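Local coordinates for GDP-perosamine synthase (Caulobacter crescentus, PDB 3BN1), which transfers the amino group of L-glutamate to GDP-4-keto-6-deoxy-D-mannose with the help of pyridoxal 5'-phosphate, making GDP-perosamine for lipopolysaccharide O-antigen, at residues A[21-26]-A[241-246]; A[41-46]-A[195-200]; A[57-60]-A[64-67]; A[164-167]-A[172-175]; A[182-185]-A[191-194]. All coordinates share one frame; numbering follows the deposited sequence.

Contact 1: A[21-26]-A[241-246]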
loop_
_atom_site.group_PDB
_atom_site.type_symbol
_atom_site.label_atom_id
_atom_site.label_comp_id
_atom_site.label_asym_id
_atom_site.label_seq_id
_atom_site.Cartn_x
_atom_site.Cartn_y
_atom_site.Cartn_z
ATOM N N ARG A 21 -13.665 -9.947 14.697
ATOM C CA ARG A 21 -14.994 -9.530 14.318
ATOM C C ARG A 21 -15.383 -8.403 15.248
ATOM O O ARG A 21 -15.646 -7.287 14.809
ATOM C CB ARG A 21 -15.963 -10.701 14.397
ATOM C CG ARG A 21 -17.205 -10.605 13.536
ATOM C CD ARG A 21 -18.362 -11.485 14.137
ATOM N NE ARG A 21 -19.362 -11.930 13.150
ATOM C CZ ARG A 21 -20.669 -11.709 13.267
ATOM N NH1 ARG A 21 -21.532 -12.092 12.325
ATOM N NH2 ARG A 21 -21.118 -11.102 14.353
ATOM N N ASP A 22 -15.366 -8.652 16.548
ATOM C CA ASP A 22 -15.704 -7.583 17.484
ATOM C C ASP A 22 -14.981 -6.254 17.215
ATOM O O ASP A 22 -15.635 -5.201 17.098
ATOM C CB ASP A 22 -15.646 -8.049 18.961
ATOM C CG ASP A 22 -15.660 -6.879 19.970
ATOM O OD1 ASP A 22 -16.679 -6.173 20.126
ATOM O OD2 ASP A 22 -14.640 -6.662 20.658
ATOM N N TYR A 23 -13.651 -6.278 17.134
ATOM C CA TYR A 23 -12.884 -5.057 16.933
ATOM C C TYR A 23 -13.219 -4.385 15.601
ATOM O O TYR A 23 -13.429 -3.169 15.515
ATOM C CB TYR A 23 -11.396 -5.368 17.044
ATOM C CG TYR A 23 -10.894 -5.782 18.411
ATOM C CD1 TYR A 23 -11.749 -5.939 19.473
ATOM C CD2 TYR A 23 -9.556 -6.056 18.638
ATOM C CE1 TYR A 23 -11.262 -6.312 20.720
ATOM C CE2 TYR A 23 -9.081 -6.469 19.831
ATOM C CZ TYR A 23 -9.939 -6.558 20.902
ATOM O OH TYR A 23 -9.508 -6.902 22.166
ATOM N N VAL A 24 -13.341 -5.191 14.552
ATOM C CA VAL A 24 -13.719 -4.627 13.280
ATOM C C VAL A 24 -15.088 -3.957 13.312
ATOM O O VAL A 24 -15.265 -2.816 12.848
ATOM C CB VAL A 24 -13.648 -5.711 12.182
ATOM C CG1 VAL A 24 -14.336 -5.126 10.960
ATOM C CG2 VAL A 24 -12.131 -5.995 11.911
ATOM N N LEU A 25 -16.066 -4.674 13.860
ATOM C CA LEU A 25 -17.422 -4.119 13.968
ATOM C C LEU A 25 -17.366 -2.770 14.702
ATOM O O LEU A 25 -18.127 -1.824 14.430
ATOM C CB LEU A 25 -18.310 -5.114 14.722
ATOM C CG LEU A 25 -18.936 -6.141 13.776
ATOM C CD1 LEU A 25 -19.890 -7.033 14.567
ATOM C CD2 LEU A 25 -19.650 -5.530 12.499
ATOM N N GLU A 26 -16.478 -2.671 15.682
ATOM C CA GLU A 26 -16.353 -1.397 16.397
ATOM C C GLU A 26 -15.878 -0.307 15.452
ATOM O O GLU A 26 -16.346 0.848 15.534
ATOM C CB GLU A 26 -15.389 -1.510 17.577
ATOM C CG GLU A 26 -15.252 -0.177 18.331
ATOM C CD GLU A 26 -14.085 -0.163 19.310
ATOM O OE1 GLU A 26 -13.890 -1.215 19.978
ATOM O OE2 GLU A 26 -13.346 0.857 19.348
ATOM N N ILE A 241 -7.966 -6.150 13.337
ATOM C CA ILE A 241 -7.767 -7.577 13.133
ATOM C C ILE A 241 -6.403 -7.971 13.685
ATOM O O ILE A 241 -6.204 -9.006 14.395
ATOM C CB ILE A 241 -7.862 -7.993 11.638
ATOM C CG1 ILE A 241 -9.264 -7.649 11.065
ATOM C CG2 ILE A 241 -7.518 -9.541 11.570
ATOM C CD1 ILE A 241 -9.505 -7.858 9.537
ATOM N N GLY A 242 -5.424 -7.144 13.359
ATOM C CA GLY A 242 -4.108 -7.455 13.874
ATOM C C GLY A 242 -3.995 -7.568 15.417
ATOM O O GLY A 242 -3.187 -8.308 16.000
ATOM N N LEU A 243 -4.721 -6.715 16.088
ATOM C CA LEU A 243 -4.602 -6.671 17.515
ATOM C C LEU A 243 -5.256 -7.911 18.072
ATOM O O LEU A 243 -4.732 -8.590 18.978
ATOM C CB LEU A 243 -5.354 -5.406 17.946
ATOM C CG LEU A 243 -5.246 -5.249 19.467
ATOM C CD1 LEU A 243 -3.809 -5.349 20.011
ATOM C CD2 LEU A 243 -6.006 -4.025 20.049
ATOM N N ALA A 244 -6.427 -8.219 17.528
ATOM C CA ALA A 244 -7.127 -9.435 17.980
ATOM C C ALA A 244 -6.268 -10.685 17.700
ATOM O O ALA A 244 -6.246 -11.641 18.482
ATOM C CB ALA A 244 -8.491 -9.534 17.315
ATOM N N GLN A 245 -5.536 -10.691 16.590
ATOM C CA GLN A 245 -4.682 -11.855 16.284
ATOM C C GLN A 245 -3.579 -11.929 17.312
ATOM O O GLN A 245 -3.244 -13.022 17.774
ATOM C CB GLN A 245 -4.009 -11.686 14.922
ATOM C CG GLN A 245 -4.984 -11.881 13.798
ATOM C CD GLN A 245 -5.110 -13.367 13.425
ATOM O OE1 GLN A 245 -4.223 -13.948 12.783
ATOM N NE2 GLN A 245 -6.197 -13.996 13.890
ATOM N N LEU A 246 -2.976 -10.770 17.595
ATOM C CA LEU A 246 -1.854 -10.760 18.525
ATOM C C LEU A 246 -2.234 -11.183 19.929
ATOM O O LEU A 246 -1.424 -11.794 20.615
ATOM C CB LEU A 246 -1.074 -9.443 18.526
ATOM C CG LEU A 246 0.206 -9.093 19.312
ATOM C CD1 LEU A 246 1.443 -9.963 19.097
ATOM C CD2 LEU A 246 0.591 -7.603 19.158
#
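The ring of Y23 is the one flat group here, and both of its partners on helix 236-247 come at it obliquely, so that neither lies squarely over a face or in line with an edge. A244 CB approaches Y23 CD2 at 3.9 Å, and the L243 branch CD2 stands at the same 3.9 Å from Y23 CE2, Y23 and L243 crossing at about a right angle. The ring thus lies against both L243 and A244. It reaches there because Y23 CG lies anti to its carbonyl carbon (chi1 -67°), which leans the ring off the side of its own helix. Beyond the pair, R38 makes a cation-pi contact with this ring and F39 meets it as well, while Y23 OH bonds to N19 ND2.

On the other side of the contact the packing is tighter. V24 CG2 presses against I241 CG1 at 3.4 Å, closer than carbons usually sit, and I241 CD1 follows at 4.0 Å from V24 CG2. V24 also packs on V24 of the second subunit, and I241 on I33 of that subunit.

With short-segment axes 8.7 Å apart and running at 157°, this is a nearly antiparallel helix pair of purely apolar character, lying along the dimer interface of a fold type I aminotransferase.

Contact 2: A[41-46]-A[195-200]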
loop_
_atom_site.group_PDB
_atom_site.type_symbol
_atom_site.label_atom_id
_atom_site.label_comp_id
_atom_site.label_asym_id
_atom_site.label_seq_id
_atom_site.Cartn_x
_atom_site.Cartn_y
_atom_site.Cartn_z
ATOM N N VAL A 41 -2.728 2.521 17.045
ATOM C CA VAL A 41 -1.801 2.796 18.116
ATOM C C VAL A 41 -1.713 1.569 19.077
ATOM O O VAL A 41 -0.632 1.232 19.587
ATOM C CB VAL A 41 -2.281 4.091 18.815
ATOM C CG1 VAL A 41 -3.549 3.808 19.611
ATOM C CG2 VAL A 41 -1.175 4.743 19.627
ATOM N N GLU A 42 -2.861 0.943 19.360
ATOM C CA GLU A 42 -2.855 -0.212 20.262
ATOM C C GLU A 42 -2.071 -1.374 19.695
ATOM O O GLU A 42 -1.255 -1.991 20.376
ATOM C CB GLU A 42 -4.250 -0.687 20.630
ATOM C CG GLU A 42 -4.993 0.314 21.477
ATOM C CD GLU A 42 -6.313 -0.234 21.990
ATOM O OE1 GLU A 42 -6.949 -1.007 21.244
ATOM O OE2 GLU A 42 -6.703 0.108 23.128
ATOM N N PHE A 43 -2.331 -1.653 18.436
ATOM C CA PHE A 43 -1.617 -2.723 17.764
ATOM C C PHE A 43 -0.119 -2.416 17.705
ATOM O O PHE A 43 0.725 -3.264 18.066
ATOM C CB PHE A 43 -2.187 -2.857 16.336
ATOM C CG PHE A 43 -1.652 -4.051 15.584
ATOM C CD1 PHE A 43 -1.246 -5.210 16.277
ATOM C CD2 PHE A 43 -1.514 -4.007 14.185
ATOM C CE1 PHE A 43 -0.759 -6.330 15.569
ATOM C CE2 PHE A 43 -0.987 -5.134 13.474
ATOM C CZ PHE A 43 -0.614 -6.288 14.165
ATOM N N GLU A 44 0.248 -1.180 17.376
ATOM C CA GLU A 44 1.668 -0.902 17.348
ATOM C C GLU A 44 2.252 -1.085 18.735
ATOM O O GLU A 44 3.329 -1.630 18.887
ATOM C CB GLU A 44 2.008 0.509 16.795
ATOM C CG GLU A 44 1.651 0.723 15.267
ATOM C CD GLU A 44 1.914 2.138 14.778
ATOM O OE1 GLU A 44 1.778 3.051 15.635
ATOM O OE2 GLU A 44 2.255 2.340 13.573
ATOM N N LYS A 45 1.526 -0.600 19.734
ATOM C CA LYS A 45 1.986 -0.714 21.107
ATOM C C LYS A 45 2.227 -2.164 21.513
ATOM O O LYS A 45 3.284 -2.533 22.006
ATOM C CB LYS A 45 0.922 -0.115 22.020
ATOM C CG LYS A 45 1.504 0.735 23.140
ATOM C CD LYS A 45 0.887 0.391 24.499
ATOM C CE LYS A 45 1.593 -0.778 25.205
ATOM N NZ LYS A 45 2.103 -0.448 26.575
ATOM N N ALA A 46 1.177 -2.955 21.419
ATOM C CA ALA A 46 1.264 -4.369 21.787
ATOM C C ALA A 46 2.349 -5.079 20.998
ATOM O O ALA A 46 2.964 -6.041 21.453
ATOM C CB ALA A 46 -0.074 -5.034 21.436
ATOM N N GLY A 195 -1.162 -6.460 5.496
ATOM C CA GLY A 195 -0.705 -5.587 6.538
ATOM C C GLY A 195 0.757 -5.861 6.747
ATOM O O GLY A 195 1.244 -6.882 6.286
ATOM N N GLY A 196 1.464 -4.955 7.414
ATOM C CA GLY A 196 2.903 -5.144 7.623
ATOM C C GLY A 196 3.314 -4.323 8.876
ATOM O O GLY A 196 2.562 -3.496 9.420
ATOM N N MET A 197 4.528 -4.498 9.334
ATOM C CA MET A 197 4.942 -3.686 10.444
ATOM C C MET A 197 6.463 -3.557 10.385
ATOM O O MET A 197 7.169 -4.473 9.936
ATOM C CB MET A 197 4.561 -4.439 11.726
ATOM C CG MET A 197 4.978 -3.721 13.041
ATOM S SD MET A 197 3.599 -2.573 13.449
ATOM C CE MET A 197 2.239 -3.564 13.926
ATOM N N ILE A 198 6.973 -2.423 10.859
ATOM C CA ILE A 198 8.436 -2.271 11.031
ATOM C C ILE A 198 8.716 -2.136 12.531
ATOM O O ILE A 198 8.013 -1.366 13.217
ATOM C CB ILE A 198 9.023 -0.980 10.364
ATOM C CG1 ILE A 198 8.555 -0.889 8.907
ATOM C CG2 ILE A 198 10.577 -0.896 10.512
ATOM C CD1 ILE A 198 8.837 0.463 8.301
ATOM N N THR A 199 9.780 -2.793 13.013
ATOM C CA THR A 199 10.178 -2.675 14.404
ATOM C C THR A 199 11.601 -2.119 14.485
ATOM O O THR A 199 12.413 -2.310 13.580
ATOM C CB THR A 199 10.070 -3.997 15.178
ATOM O OG1 THR A 199 10.863 -4.977 14.526
ATOM C CG2 THR A 199 8.631 -4.484 15.289
ATOM N N THR A 200 11.808 -1.281 15.492
ATOM C CA THR A 200 13.077 -0.661 15.707
ATOM C C THR A 200 13.237 -0.063 17.083
ATOM O O THR A 200 12.269 0.246 17.763
ATOM C CB THR A 200 13.416 0.402 14.650
ATOM O OG1 THR A 200 14.807 0.737 14.767
ATOM C CG2 THR A 200 12.585 1.712 14.860
#
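M197 and F43 make the tight half of this contact. The terminal methyl, M197 CE, rests over one face of the F43 ring, 3.9 Å from its centroid and 20° off the ring normal, a CH-pi contact displaced toward the rim. The ring carbon closest to M197 CE is F43 CE2, at 3.6 Å. Two features bring the groups together: F43 CG is anti to the backbone N (chi1 -173°), which swings the ring out from helix 38-51 toward the sheet, and the methionine chain is bent at both its outer torsions, so that CE curls up to meet the ring instead of running straight across to the helix. A239 and L246 of helix 236-247 and the ring of F184 also touch F43.

The other half is looser. E44 CG comes only to 4.2 Å from M197 SD, and E44 is partly exposed. Its carboxylate is engaged by others: OE2 forms salt bridges with R213 and R210 and takes a hydrogen bond from A58 N at the neighbouring edge strand. Further round the helix, on the side away from the strand, K45 is exposed and poorly ordered.

Helix 38-51 thus covers one face of the central sheet, with M197 projecting from strand 196-200 toward the helix. Dispersion and the CH-pi interaction hold the two segments together without any hydrogen bond, while the glutamate charge at the margin is balanced by arginines and probably remains ionised.

Contact 3: A[57-60]-A[64-67]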
loop_
_atom_site.group_PDB
_atom_site.type_symbol
_atom_site.label_atom_id
_atom_site.label_comp_id
_atom_site.label_asym_id
_atom_site.label_seq_id
_atom_site.Cartn_x
_atom_site.Cartn_y
_atom_site.Cartn_z
ATOM N N ILE A 57 5.972 0.391 13.667
ATOM C CA ILE A 57 5.319 1.209 12.641
ATOM C C ILE A 57 4.503 0.348 11.692
ATOM O O ILE A 57 5.054 -0.413 10.891
ATOM C CB ILE A 57 6.416 2.022 11.848
ATOM C CG1 ILE A 57 7.240 2.979 12.747
ATOM C CG2 ILE A 57 5.744 2.913 10.759
ATOM C CD1 ILE A 57 8.490 2.381 13.477
ATOM N N ALA A 58 3.176 0.424 11.838
ATOM C CA ALA A 58 2.210 -0.353 11.080
ATOM C C ALA A 58 2.118 0.192 9.654
ATOM O O ALA A 58 1.985 1.388 9.425
ATOM C CB ALA A 58 0.865 -0.246 11.730
ATOM N N CYS A 59 2.172 -0.702 8.689
ATOM C CA CYS A 59 2.180 -0.329 7.245
ATOM C C CYS A 59 1.109 -1.129 6.526
ATOM O O CYS A 59 0.572 -2.113 7.053
ATOM C CB CYS A 59 3.529 -0.847 6.721
ATOM S SG CYS A 59 4.967 0.019 7.436
ATOM N N ASN A 60 0.852 -0.775 5.284
ATOM C CA ASN A 60 -0.168 -1.512 4.582
ATOM C C ASN A 60 0.165 -2.909 4.075
ATOM O O ASN A 60 -0.733 -3.659 3.717
ATOM C CB ASN A 60 -0.887 -0.655 3.551
ATOM C CG ASN A 60 0.064 0.042 2.594
ATOM O OD1 ASN A 60 -0.374 0.744 1.684
ATOM N ND2 ASN A 60 1.357 -0.112 2.808
ATOM N N THR A 64 5.776 -3.113 1.433
ATOM C CA THR A 64 5.963 -1.670 1.544
ATOM C C THR A 64 6.751 -1.333 2.828
ATOM O O THR A 64 7.481 -0.348 2.872
ATOM C CB THR A 64 4.596 -0.968 1.516
ATOM O OG1 THR A 64 3.775 -1.491 2.560
ATOM C CG2 THR A 64 3.882 -1.230 0.155
ATOM N N ALA A 65 6.601 -2.202 3.829
ATOM C CA ALA A 65 7.309 -2.172 5.084
ATOM C C ALA A 65 8.784 -2.209 4.716
ATOM O O ALA A 65 9.585 -1.358 5.140
ATOM C CB ALA A 65 6.951 -3.429 5.907
ATOM N N LEU A 66 9.172 -3.224 3.950
ATOM C CA LEU A 66 10.564 -3.277 3.573
ATOM C C LEU A 66 11.036 -2.017 2.863
ATOM O O LEU A 66 12.065 -1.437 3.191
ATOM C CB LEU A 66 10.751 -4.475 2.648
ATOM C CG LEU A 66 10.850 -5.787 3.427
ATOM C CD1 LEU A 66 10.746 -7.044 2.455
ATOM C CD2 LEU A 66 12.143 -5.832 4.244
ATOM N N HIS A 67 10.302 -1.619 1.827
ATOM C CA HIS A 67 10.648 -0.412 1.083
ATOM C C HIS A 67 10.788 0.760 2.050
ATOM O O HIS A 67 11.793 1.475 2.035
ATOM C CB HIS A 67 9.599 -0.077 -0.061
ATOM C CG HIS A 67 9.957 1.128 -0.907
ATOM N ND1 HIS A 67 9.021 1.885 -1.588
ATOM C CD2 HIS A 67 11.167 1.674 -1.215
ATOM C CE1 HIS A 67 9.637 2.865 -2.245
ATOM N NE2 HIS A 67 10.940 2.757 -2.033
#
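N60 and T64 face each other across the turn, with T64 OG1 2.8 Å from N60 ND2, though the angle there is too poor for a hydrogen bond. OG1 instead finds its bond at a residue flanking the segments, and T64 N donates to OD1 of N61, the residue just ahead of helix 62-72. The two side chains cross at about a right angle, with T64 CB 3.6 Å from N60 ND2. In N60, CG sits between the backbone N and the carbonyl carbon (chi1 53°), and ND2 is the amide atom facing the threonine.

Strand 55-59 passes here through a short turn into helix 62-72, a beta-alpha unit at the edge of the large mixed sheet. In fold type I aminotransferases the start of this helix commonly faces the cofactor phosphate. The T64 side chain is about 9 Å from the bound 2-oxoglutarate, close to the active site but not touching the ligand.

Deeper along the strand, C59 SG lies 4.0 Å from A65 CA and 4.3 Å from A65 CB, so the thiol packs against the first turn of the helix. A65 goes on to pack against T181 of strand 179-183. N60 also packs on N60 of the second subunit.

Contact 4: A[164-167]-A[172-175]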
loop_
_atom_site.group_PDB
_atom_site.type_symbol
_atom_site.label_atom_id
_atom_site.label_comp_id
_atom_site.label_asym_id
_atom_site.label_seq_id
_atom_site.Cartn_x
_atom_site.Cartn_y
_atom_site.Cartn_z
ATOM N N VAL A 164 7.088 -14.135 13.040
ATOM C CA VAL A 164 6.536 -13.463 14.201
ATOM C C VAL A 164 6.560 -14.501 15.336
ATOM O O VAL A 164 6.157 -15.667 15.183
ATOM C CB VAL A 164 5.090 -12.956 13.975
ATOM C CG1 VAL A 164 4.181 -14.114 13.618
ATOM C CG2 VAL A 164 4.609 -12.364 15.285
ATOM N N GLY A 165 7.082 -14.084 16.479
ATOM C CA GLY A 165 7.135 -15.000 17.609
ATOM C C GLY A 165 8.419 -15.785 17.795
ATOM O O GLY A 165 8.580 -16.423 18.828
ATOM N N ALA A 166 9.269 -15.846 16.771
ATOM C CA ALA A 166 10.491 -16.631 16.857
ATOM C C ALA A 166 11.460 -15.924 17.817
ATOM O O ALA A 166 11.377 -14.718 18.045
ATOM C CB ALA A 166 11.129 -16.810 15.371
ATOM N N THR A 167 12.400 -16.656 18.383
ATOM C CA THR A 167 13.376 -16.017 19.270
ATOM C C THR A 167 14.771 -16.576 18.949
ATOM O O THR A 167 14.930 -17.654 18.365
ATOM C CB THR A 167 13.105 -16.290 20.785
ATOM O OG1 THR A 167 13.100 -17.715 20.985
ATOM C CG2 THR A 167 11.797 -15.671 21.234
ATOM N N LYS A 172 13.436 -11.744 20.635
ATOM C CA LYS A 172 12.392 -12.039 19.668
ATOM C C LYS A 172 12.843 -11.580 18.279
ATOM O O LYS A 172 13.678 -10.670 18.179
ATOM C CB LYS A 172 11.176 -11.215 20.075
ATOM C CG LYS A 172 10.313 -11.979 21.084
ATOM C CD LYS A 172 9.184 -12.765 20.438
ATOM C CE LYS A 172 8.502 -13.586 21.536
ATOM N NZ LYS A 172 7.756 -12.655 22.462
ATOM N N SER A 173 12.320 -12.209 17.220
ATOM C CA SER A 173 12.565 -11.716 15.841
ATOM C C SER A 173 12.091 -10.237 15.917
ATOM O O SER A 173 11.177 -9.888 16.677
ATOM C CB SER A 173 11.617 -12.424 14.846
ATOM O OG SER A 173 10.305 -12.431 15.412
ATOM N N GLY A 174 12.734 -9.367 15.154
ATOM C CA GLY A 174 12.365 -7.975 15.121
ATOM C C GLY A 174 13.212 -7.094 16.012
ATOM O O GLY A 174 13.267 -5.881 15.767
ATOM N N SER A 175 13.898 -7.677 16.996
ATOM C CA SER A 175 14.699 -6.856 17.934
ATOM C C SER A 175 16.172 -6.946 17.634
ATOM O O SER A 175 16.967 -6.368 18.405
ATOM C CB SER A 175 14.559 -7.367 19.401
ATOM O OG SER A 175 14.885 -8.744 19.488
HETATM O O HOH W 1 8.283 -11.441 16.802
#
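S173 N donates to A166 O at 2.8 Å, the bond that closes the two segments onto each other. The donor lies above the carbonyl plane, 37° out of it, and A166 O also receives a CA-H...O contact from K172 CA at 3.3 Å. Next along, T167 and K172 form an antiparallel non-hydrogen-bonded pair in a small hairpin, with their side chains on the same face: T167 CG2 rests 3.9 Å from K172 CE, the lysine chain bending over the methyl.

At the opposite end a water bridges the two segments. It accepts from G165 N at 2.9 Å and donates to S173 OG at 2.6 Å, while S173 OG in turn gives its proton to A163 O. The serine hydroxyl is reached by both because chi1 of 45° tucks OG in between its own backbone N and carbonyl carbon.

Behind this shell, a type II turn shapes residues 172-175. S175 OG donates to K172 O at 2.6 Å, on an in-plane lone pair. S175 N bonds to the same oxygen, and G174 holds the left-handed third position.

Outward, K172 NZ bonds to Y50 O and K172 forms a cation-pi contact with the Y50 ring. G174 N bonds to E158 OE1 of strand 155-159, and G174 O accepts from T199 OG1 of strand 196-200. The hairpin lies in the connection between strands 155-159 and 179-183, with V164 packed on helix 38-51.

Contact 5: A[182-185]-A[191-194]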
loop_
_atom_site.group_PDB
_atom_site.type_symbol
_atom_site.label_atom_id
_atom_site.label_comp_id
_atom_site.label_asym_id
_atom_site.label_seq_id
_atom_site.Cartn_x
_atom_site.Cartn_y
_atom_site.Cartn_z
ATOM N N PHE A 182 7.788 -7.218 9.153
ATOM C CA PHE A 182 6.884 -8.337 9.241
ATOM C C PHE A 182 5.738 -8.167 8.269
ATOM O O PHE A 182 5.369 -7.044 7.874
ATOM C CB PHE A 182 6.259 -8.430 10.631
ATOM C CG PHE A 182 7.246 -8.658 11.720
ATOM C CD1 PHE A 182 7.912 -7.569 12.316
ATOM C CD2 PHE A 182 7.492 -9.950 12.168
ATOM C CE1 PHE A 182 8.874 -7.790 13.312
ATOM C CE2 PHE A 182 8.314 -10.188 13.259
ATOM C CZ PHE A 182 9.049 -9.105 13.820
ATOM N N SER A 183 5.155 -9.308 7.961
ATOM C CA SER A 183 4.027 -9.378 7.033
ATOM C C SER A 183 2.799 -10.004 7.712
ATOM O O SER A 183 2.892 -11.050 8.369
ATOM C CB SER A 183 4.364 -10.310 5.884
ATOM O OG SER A 183 3.190 -10.497 5.094
ATOM N N PHE A 184 1.631 -9.403 7.513
ATOM C CA PHE A 184 0.383 -9.972 8.049
ATOM C C PHE A 184 -0.464 -10.295 6.841
ATOM O O PHE A 184 -1.687 -10.318 6.899
ATOM C CB PHE A 184 -0.305 -8.977 8.949
ATOM C CG PHE A 184 0.637 -8.363 9.954
ATOM C CD1 PHE A 184 1.339 -9.185 10.836
ATOM C CD2 PHE A 184 0.761 -6.968 10.097
ATOM C CE1 PHE A 184 2.208 -8.631 11.798
ATOM C CE2 PHE A 184 1.632 -6.402 11.038
ATOM C CZ PHE A 184 2.352 -7.240 11.914
ATOM N N PHE A 185 0.200 -10.682 5.761
ATOM C CA PHE A 185 -0.564 -11.165 4.605
ATOM C C PHE A 185 -1.442 -12.345 5.092
ATOM O O PHE A 185 -1.229 -12.925 6.164
ATOM C CB PHE A 185 0.457 -11.608 3.546
ATOM C CG PHE A 185 -0.171 -12.070 2.285
ATOM C CD1 PHE A 185 -1.029 -11.231 1.594
ATOM C CD2 PHE A 185 0.067 -13.345 1.810
ATOM C CE1 PHE A 185 -1.643 -11.643 0.432
ATOM C CE2 PHE A 185 -0.559 -13.756 0.665
ATOM C CZ PHE A 185 -1.414 -12.898 -0.032
ATOM N N THR A 191 -2.383 -12.523 10.758
ATOM C CA THR A 191 -2.787 -11.877 9.534
ATOM C C THR A 191 -3.745 -10.716 9.856
ATOM O O THR A 191 -4.495 -10.777 10.832
ATOM C CB THR A 191 -3.542 -12.837 8.623
ATOM O OG1 THR A 191 -3.812 -12.187 7.371
ATOM C CG2 THR A 191 -4.883 -13.258 9.314
ATOM N N THR A 192 -3.672 -9.678 9.023
ATOM C CA THR A 192 -4.579 -8.520 8.996
ATOM C C THR A 192 -5.206 -8.510 7.566
ATOM O O THR A 192 -5.664 -7.462 7.117
ATOM C CB THR A 192 -3.918 -7.173 9.270
ATOM O OG1 THR A 192 -2.969 -6.841 8.240
ATOM C CG2 THR A 192 -3.193 -7.204 10.646
ATOM N N GLY A 193 -5.124 -9.631 6.836
ATOM C CA GLY A 193 -5.621 -9.692 5.455
ATOM C C GLY A 193 -4.441 -9.261 4.544
ATOM O O GLY A 193 -3.869 -10.065 3.779
ATOM N N GLU A 194 -4.096 -7.978 4.638
ATOM C CA GLU A 194 -2.907 -7.366 4.026
ATOM C C GLU A 194 -2.442 -6.444 5.157
ATOM O O GLU A 194 -3.256 -5.727 5.737
ATOM C CB GLU A 194 -3.225 -6.546 2.748
ATOM C CG GLU A 194 -3.458 -7.313 1.431
ATOM C CD GLU A 194 -2.194 -7.874 0.717
ATOM O OE1 GLU A 194 -1.027 -7.663 1.125
ATOM O OE2 GLU A 194 -2.386 -8.584 -0.303
#
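F185 and E194 are brought side by side by their torsions: CG of F185 is anti to the backbone N (chi1 -177°), and E194 bends at chi2 (-76°), so ring and carboxylate point the same way. E194 OE2 meets the ring at its edge, 3.2 Å from F185 CE1, with the ring and carboxylate planes 52° apart. That carboxylate belongs mainly to the dimer interface: OE2 takes bonds from R233 NE and S35 OG of the second subunit, and OE1 from N231 ND2 of that subunit. F185 itself touches the bound 2-oxoglutarate.

T191 works on the backbone. T191 OG1 lies 2.9 Å from both F184 O and F185 O, and its proton can serve only one of the two; it accepts from G193 N at 2.9 Å in an ST turn. T192 N donates to F184 O at 3.0 Å, on an in-plane lone pair.

The bond from T192 N ties together the two ends of the loop between strands 179-183 and 196-200, which carries the pyridoxal-phosphate lysine at position 188, the usual placing in fold type I aminotransferases. A second ST turn lies on the strand side: S183 OG accepts from F185 N at 3.1 Å and also bonds to the cofactor phosphate.

F184 turns its ring from the loop toward M197 and F43, while T192 CG2 comes obliquely to 4.0 Å from F184 CD2. T192 OG1 closes back on E194 O at 2.8 Å, and G193 O reaches S34 OG of the second subunit.

In the fold
All five contacts are largely buried. The centres of contacts 2 to 5 lie about 10 to 15 Å from the chain centre; contact 1, at about 22 Å, is the most peripheral but is covered by the second subunit. Contacts 2, 3 and 5 meet at the central sheet, where 196-200 runs between 55-59 and 179-183. Contact 2 adds helix 38-51, which packs on helix 236-247 of contact 1. Contacts 1, 3 and 5 reach the second subunit: contact 1 by packing and an R21 salt bridge, contact 3 by N60, contact 5 by polar and charged bonds. Contacts 1 and 2 are hydrophobic, contacts 4 and 5 rest on hydrogen bonds, and contact 3 pairs a close polar approach with thiol–alanine packing.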